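Local coordinates for cellulose binding domain-containing protein (Clostridium clariflavum, PDB 4B96) that probably binds cellulose through this calcium-containing family 3b carbohydrate-binding module, one domain of a predicted membrane protein belonging to a biomass-sensing system, at residues K41-F46 and K135-I140. Sequence-based numbering, arbitrary orientation.
Sequences KVRYYF and KMTVYI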
loop_
_atom_site.group_PDB
_atom_site.type_symbol
_atom_site.label_atom_id
_atom_site.label_comp_id
_atom_site.label_asym_id
_atom_site.label_seq_id
_atom_site.Cartn_x
_atom_site.Cartn_y
_atom_site.Cartn_z
ATOM N N LYS A 41 -7.785 0.945 -12.694
ATOM C CA LYS A 41 -8.734 -0.004 -12.096
ATOM C C LYS A 41 -8.738 0.190 -10.580
ATOM O O LYS A 41 -7.662 0.409 -9.949
ATOM C CB LYS A 41 -8.206 -1.436 -12.362
ATOM C CG LYS A 41 -8.310 -1.843 -13.784
ATOM C CD LYS A 41 -7.568 -3.141 -14.069
ATOM C CE LYS A 41 -7.539 -3.355 -15.619
ATOM N NZ LYS A 41 -7.114 -4.744 -16.028
ATOM N N VAL A 42 -9.899 0.026 -9.962
ATOM C CA VAL A 42 -9.983 0.119 -8.516
ATOM C C VAL A 42 -10.658 -1.159 -8.027
ATOM O O VAL A 42 -11.658 -1.597 -8.644
ATOM C CB VAL A 42 -10.816 1.358 -8.104
ATOM C CG1 VAL A 42 -10.917 1.523 -6.567
ATOM C CG2 VAL A 42 -10.202 2.633 -8.706
ATOM N N ARG A 43 -10.127 -1.765 -6.937
ATOM C CA ARG A 43 -10.707 -3.019 -6.449
ATOM C C ARG A 43 -11.215 -2.927 -5.037
ATOM O O ARG A 43 -10.518 -2.393 -4.183
ATOM C CB ARG A 43 -9.685 -4.162 -6.515
ATOM C CG ARG A 43 -9.378 -4.546 -7.987
ATOM C CD ARG A 43 -8.304 -5.627 -8.053
ATOM N NE ARG A 43 -7.991 -5.792 -9.473
ATOM C CZ ARG A 43 -7.043 -6.583 -9.963
ATOM N NH1 ARG A 43 -6.283 -7.290 -9.158
ATOM N NH2 ARG A 43 -6.851 -6.650 -11.274
ATOM N N TYR A 44 -12.410 -3.482 -4.808
ATOM C CA TYR A 44 -13.003 -3.626 -3.482
ATOM C C TYR A 44 -13.066 -5.136 -3.216
ATOM O O TYR A 44 -13.734 -5.887 -3.945
ATOM C CB TYR A 44 -14.402 -3.019 -3.473
ATOM C CG TYR A 44 -15.025 -3.028 -2.068
ATOM C CD1 TYR A 44 -15.595 -4.206 -1.543
ATOM C CD2 TYR A 44 -15.001 -1.871 -1.260
ATOM C CE1 TYR A 44 -16.131 -4.211 -0.233
ATOM C CE2 TYR A 44 -15.529 -1.849 0.054
ATOM C CZ TYR A 44 -16.108 -3.021 0.553
ATOM O OH TYR A 44 -16.604 -3.067 1.835
ATOM N N TYR A 45 -12.352 -5.598 -2.211
ATOM C CA TYR A 45 -12.273 -7.035 -1.924
ATOM C C TYR A 45 -13.324 -7.450 -0.945
ATOM O O TYR A 45 -13.480 -6.814 0.119
ATOM C CB TYR A 45 -10.935 -7.356 -1.302
ATOM C CG TYR A 45 -9.833 -7.045 -2.268
ATOM C CD1 TYR A 45 -9.398 -8.019 -3.164
ATOM C CD2 TYR A 45 -9.227 -5.792 -2.267
ATOM C CE1 TYR A 45 -8.431 -7.752 -4.066
ATOM C CE2 TYR A 45 -8.180 -5.510 -3.167
ATOM C CZ TYR A 45 -7.815 -6.478 -4.060
ATOM O OH TYR A 45 -6.828 -6.244 -4.976
ATOM N N PHE A 46 -14.026 -8.537 -1.268
ATOM C CA PHE A 46 -15.054 -9.048 -0.374
ATOM C C PHE A 46 -15.169 -10.564 -0.472
ATOM O O PHE A 46 -14.649 -11.210 -1.418
ATOM C CB PHE A 46 -16.382 -8.340 -0.637
ATOM C CG PHE A 46 -16.989 -8.661 -1.978
ATOM C CD1 PHE A 46 -16.541 -8.018 -3.162
ATOM C CD2 PHE A 46 -18.050 -9.589 -2.079
ATOM C CE1 PHE A 46 -17.112 -8.290 -4.418
ATOM C CE2 PHE A 46 -18.631 -9.864 -3.354
ATOM C CZ PHE A 46 -18.155 -9.250 -4.512
ATOM N N LYS A 135 -7.035 -0.627 2.191
ATOM C CA LYS A 135 -7.549 -1.988 1.930
ATOM C C LYS A 135 -8.402 -2.030 0.686
ATOM O O LYS A 135 -8.996 -3.049 0.342
ATOM C CB LYS A 135 -8.273 -2.596 3.166
ATOM C CG LYS A 135 -7.285 -2.710 4.371
ATOM C CD LYS A 135 -7.975 -3.395 5.549
ATOM C CE LYS A 135 -8.001 -4.917 5.366
ATOM N NZ LYS A 135 -8.945 -5.523 6.357
ATOM N N MET A 136 -8.420 -0.933 -0.061
ATOM C CA MET A 136 -8.862 -1.010 -1.452
ATOM C C MET A 136 -7.654 -0.729 -2.325
ATOM O O MET A 136 -6.789 0.044 -1.907
ATOM C CB MET A 136 -9.981 0.033 -1.756
ATOM C CG MET A 136 -11.313 -0.387 -1.085
ATOM S SD MET A 136 -12.541 0.916 -1.314
ATOM C CE MET A 136 -12.772 0.985 -3.087
ATOM N N THR A 137 -7.579 -1.341 -3.517
ATOM C CA THR A 137 -6.387 -1.131 -4.355
ATOM C C THR A 137 -6.644 -0.316 -5.633
ATOM O O THR A 137 -7.743 -0.328 -6.183
ATOM C CB THR A 137 -5.754 -2.455 -4.758
ATOM O OG1 THR A 137 -6.754 -3.345 -5.255
ATOM C CG2 THR A 137 -5.089 -3.123 -3.482
ATOM N N VAL A 138 -5.589 0.329 -6.136
ATOM C CA VAL A 138 -5.690 1.069 -7.396
ATOM C C VAL A 138 -4.531 0.616 -8.275
ATOM O O VAL A 138 -3.390 0.445 -7.786
ATOM C CB VAL A 138 -5.590 2.638 -7.180
ATOM C CG1 VAL A 138 -5.871 3.338 -8.518
ATOM C CG2 VAL A 138 -6.594 3.088 -6.142
ATOM N N TYR A 139 -4.819 0.463 -9.558
ATOM C CA TYR A 139 -3.835 0.085 -10.546
ATOM C C TYR A 139 -3.841 1.090 -11.678
ATOM O O TYR A 139 -4.892 1.531 -12.126
ATOM C CB TYR A 139 -4.135 -1.296 -11.173
ATOM C CG TYR A 139 -4.288 -2.334 -10.101
ATOM C CD1 TYR A 139 -5.462 -2.372 -9.343
ATOM C CD2 TYR A 139 -3.227 -3.225 -9.784
ATOM C CE1 TYR A 139 -5.613 -3.262 -8.301
ATOM C CE2 TYR A 139 -3.368 -4.180 -8.744
ATOM C CZ TYR A 139 -4.574 -4.184 -8.014
ATOM O OH TYR A 139 -4.806 -5.046 -6.947
ATOM N N ILE A 140 -2.642 1.399 -12.160
ATOM C CA ILE A 140 -2.511 2.156 -13.421
ATOM C C ILE A 140 -1.801 1.249 -14.392
ATOM O O ILE A 140 -0.697 0.747 -14.098
ATOM C CB ILE A 140 -1.675 3.415 -13.229
ATOM C CG1 ILE A 140 -2.372 4.363 -12.272
ATOM C CG2 ILE A 140 -1.414 4.080 -14.628
ATOM C CD1 ILE A 140 -1.461 5.546 -11.843
#
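R43 and Y139 meet in a cation-pi contact on one face of an antiparallel strand pair in the beta-sandwich of this family 3 carbohydrate-binding module. The guanidinium lies off-centre over the Y139 ring, CZ 4.3 Å from the ring centroid, with the two planes 38° apart. Carbon CG of R43 stands anti to the carbonyl carbon (chi1 -69°), and the chain runs extended to NE, bringing CD and NE up against Y139 CE1. Beside them, Y45 OH and T137 OG1 share a hydrogen bond of 2.9 Å; T137 OG1 sits between its own backbone N and carbonyl carbon (chi1 48°), near the plane of the Y45 ring. The Y139 hydroxyl meets that of Y45 tip to tip at 3.1 Å between the OH atoms.

The opposite face of the pair is largely apolar. V42 CG1 packs on M136 CE, while M136 SD makes an oblique Met-aromatic contact with Y44, 3.7 Å from its CD2. V42, Y44, M136 and V138 turn this side into the sandwich core, against strands 5-9 and 20-29 of the other sheet.

Further out, E87 takes R43 NE in a salt bridge and Y85 adds a second cation-pi contact to R43, while E149 is hydrogen-bonded to Y139 OH; together they would hold arginine and ring in place. Y44 reaches toward the calcium end of the domain, its side chain about 5 Å from that of D120, a calcium ligand.

Underneath, K41 and Y139 form one hydrogen-bonded pair, R43 and T137 the next. Between them V42 faces V138 as a non-hydrogen-bonded pair, where V42 CA comes within 3.3 Å of T137 O in a CA-H...O contact.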